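Local coordinates for putative phosphomethylpyrimidine kinase (Bacteroides thetaiotaomicron, PDB 3MBH) that probably phosphorylates pyridoxal with ATP as a pyridoxal kinase of the phosphomethylpyrimidine kinase family, and holds pyridoxal in this crystal form, at the interface of chains A and B. Residues are numbered along the deposited sequence; one frame, centred on the assembly and turned at random. Chains: chain A/B, Putative phosphomethylpyrimidine kinase.

The interface of chains A and B. Residues chain A 54-57; chain B 63, 66-67, 70.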
ATOM      1  N   GLY A  54     -18.800  34.277 -13.133  1.00 18.70           N
ATOM      2  CA  GLY A  54     -20.057  34.477 -12.443  1.00 17.98           C
ATOM      3  C   GLY A  54     -20.263  33.294 -11.491  1.00 17.94           C
ATOM      4  O   GLY A  54     -19.548  32.271 -11.558  1.00 18.55           O
ATOM      5  N   PHE A  55     -21.222  33.453 -10.599  1.00 15.69           N
ATOM      6  CA  PHE A  55     -21.548  32.419  -9.670  1.00 16.49           C
ATOM      7  C   PHE A  55     -22.885  32.738  -9.028  1.00 16.03           C
ATOM      8  O   PHE A  55     -23.222  33.896  -8.887  1.00 15.06           O
ATOM      9  CB  PHE A  55     -20.459  32.307  -8.570  1.00 15.95           C
ATOM     10  CG  PHE A  55     -20.115  33.629  -7.926  1.00 17.72           C
ATOM     11  CD1 PHE A  55     -19.127  34.456  -8.473  1.00 16.35           C
ATOM     12  CD2 PHE A  55     -20.748  34.027  -6.790  1.00 17.29           C
ATOM     13  CE1 PHE A  55     -18.806  35.668  -7.855  1.00 18.87           C
ATOM     14  CE2 PHE A  55     -20.431  35.239  -6.181  1.00 19.72           C
ATOM     15  CZ  PHE A  55     -19.503  36.074  -6.737  1.00 18.74           C
ATOM     16  N   SER A  56     -23.606  31.686  -8.615  1.00 15.98           N
ATOM     17  CA  SER A  56     -24.751  31.813  -7.711  1.00 15.57           C
ATOM     18  C   SER A  56     -24.203  31.967  -6.312  1.00 15.39           C
ATOM     19  O   SER A  56     -23.122  31.482  -6.017  1.00 15.14           O
ATOM     20  CB  SER A  56     -25.674  30.590  -7.788  1.00 15.61           C
ATOM     21  OG  SER A  56     -25.049  29.421  -7.320  1.00 15.22           O
ATOM     22  N   PHE A  57     -24.959  32.637  -5.457  1.00 15.13           N
ATOM     23  CA  PHE A  57     -24.507  32.873  -4.111  1.00 16.06           C
ATOM     24  C   PHE A  57     -25.699  32.918  -3.139  1.00 16.25           C
ATOM     25  O   PHE A  57     -26.623  33.680  -3.326  1.00 15.62           O
ATOM     26  CB  PHE A  57     -23.747  34.198  -4.056  1.00 16.83           C
ATOM     27  CG  PHE A  57     -23.164  34.483  -2.728  1.00 17.98           C
ATOM     28  CD1 PHE A  57     -21.980  33.900  -2.353  1.00 19.13           C
ATOM     29  CD2 PHE A  57     -23.842  35.269  -1.804  1.00 21.02           C
ATOM     30  CE1 PHE A  57     -21.426  34.121  -1.107  1.00 20.42           C
ATOM     31  CE2 PHE A  57     -23.300  35.495  -0.543  1.00 18.62           C
ATOM     32  CZ  PHE A  57     -22.088  34.937  -0.200  1.00 21.39           C
TER
ATOM     33  N   GLU B  63     -32.819  27.814  -4.344  1.00 17.60           N
ATOM     34  CA  GLU B  63     -31.461  28.043  -4.809  1.00 17.37           C
ATOM     35  C   GLU B  63     -31.050  27.047  -5.909  1.00 16.75           C
ATOM     36  O   GLU B  63     -30.234  27.382  -6.736  1.00 16.42           O
ATOM     37  CB  GLU B  63     -30.430  27.978  -3.676  1.00 17.66           C
ATOM     38  CG  GLU B  63     -29.062  28.562  -4.088  1.00 16.83           C
ATOM     39  CD  GLU B  63     -29.105  30.068  -4.318  1.00 20.02           C
ATOM     40  OE1 GLU B  63     -30.104  30.720  -3.909  1.00 18.62           O
ATOM     41  OE2 GLU B  63     -28.144  30.603  -4.912  1.00 19.56           O
ATOM     42  N   LYS B  66     -30.916  28.187  -9.453  1.00 15.30           N
ATOM     43  CA  LYS B  66     -29.913  29.238  -9.666  1.00 16.24           C
ATOM     44  C   LYS B  66     -28.534  28.645  -9.896  1.00 16.08           C
ATOM     45  O   LYS B  66     -27.780  29.155 -10.750  1.00 15.99           O
ATOM     46  CB  LYS B  66     -29.853  30.226  -8.515  1.00 16.95           C
ATOM     47  CG  LYS B  66     -31.154  30.924  -8.278  1.00 17.59           C
ATOM     48  CD  LYS B  66     -31.112  31.847  -7.103  1.00 19.71           C
ATOM     49  CE  LYS B  66     -32.453  32.561  -6.913  1.00 21.25           C
ATOM     50  NZ  LYS B  66     -32.278  33.630  -5.897  1.00 22.37           N
ATOM     51  N   ILE B  67     -28.247  27.546  -9.187  1.00 14.70           N
ATOM     52  CA  ILE B  67     -27.002  26.804  -9.343  1.00 15.16           C
ATOM     53  C   ILE B  67     -26.990  26.112 -10.706  1.00 15.68           C
ATOM     54  O   ILE B  67     -26.028  26.240 -11.467  1.00 17.69           O
ATOM     55  CB  ILE B  67     -26.783  25.739  -8.216  1.00 15.50           C
ATOM     56  CG1 ILE B  67     -26.650  26.436  -6.847  1.00 15.98           C
ATOM     57  CG2 ILE B  67     -25.546  24.766  -8.562  1.00 12.79           C
ATOM     58  CD1 ILE B  67     -26.863  25.446  -5.623  1.00 14.20           C
ATOM     59  N   GLU B  70     -26.168  28.428 -13.537  1.00 15.47           N
ATOM     60  CA  GLU B  70     -24.755  28.736 -13.663  1.00 16.06           C
ATOM     61  C   GLU B  70     -23.975  27.581 -14.240  1.00 16.21           C
ATOM     62  O   GLU B  70     -23.048  27.771 -15.044  1.00 16.24           O
ATOM     63  CB  GLU B  70     -24.122  29.131 -12.332  1.00 15.90           C
ATOM     64  CG  GLU B  70     -24.715  30.353 -11.697  1.00 18.64           C
ATOM     65  CD  GLU B  70     -24.490  31.611 -12.503  1.00 21.82           C
ATOM     66  OE1 GLU B  70     -23.428  31.760 -13.121  1.00 22.91           O
ATOM     67  OE2 GLU B  70     -25.398  32.450 -12.550  1.00 26.47           O
TER
HETATM   68  O   HOH W   1     -27.878  32.916  -6.099  1.00 12.94           O
HETATM   69  O   HOH W   2     -25.840  29.174  -4.920  1.00 16.19           O
HETATM   70  O   HOH W   3     -20.857  30.182 -13.418  1.00 21.66           O
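An extended stretch of chain A, A:Gly54 to A:Ser56 leading into the strand 57-59, lies across the first half of helix 64-74 of chain B, with B:Glu63 just ahead of its first turn. The patch belongs to a two-fold symmetric interface of the deposited assembly, which may or may not be the biological pairing, and its twin has the chains exchanged. No direct polar bond crosses here; the polar links run through water, beside van der Waals contacts. A:Ser56 points its side chain at the helix, with OG in the crowded position between its own N and carbonyl carbon (chi1 66°). That hydroxyl rests 3.4 Å from B:Ile67 CG1, the branch set beside the isoleucine backbone N. B:Glu63 sends CG anti to its backbone N and bends at chi2 (68°), which brings carboxylate oxygen OE2 towards A:Ser56 and A:Phe57. One water stands 2.6 Å from B:Glu63 OE2 and takes the N-H of A:Phe57, its oxygen 3.0 Å from that N; it also meets the A:Phe57 carbonyl. A second joins the same OE2 to A:Ser56 OG, so one carboxylate oxygen serves two bridges. Further along the helix B:Glu70, also bent at chi2 (-65°), lays its methylene CG alongside the chain A backbone, 3.5 Å from A:Ser56 N. Its carboxylate tip reaches a third water, which lies 3.0 Å from B:Glu70 OE1 and 3.1 Å from the carbonyl O of A:Gly54. An alanine here would remove the CG contact and the carboxylate end of this water bridge, and would probably loosen the A:Gly54 to A:Ser56 backbone against the helix. The same B:Glu70 CG also lies 4.0 Å from A:Ser56 CB.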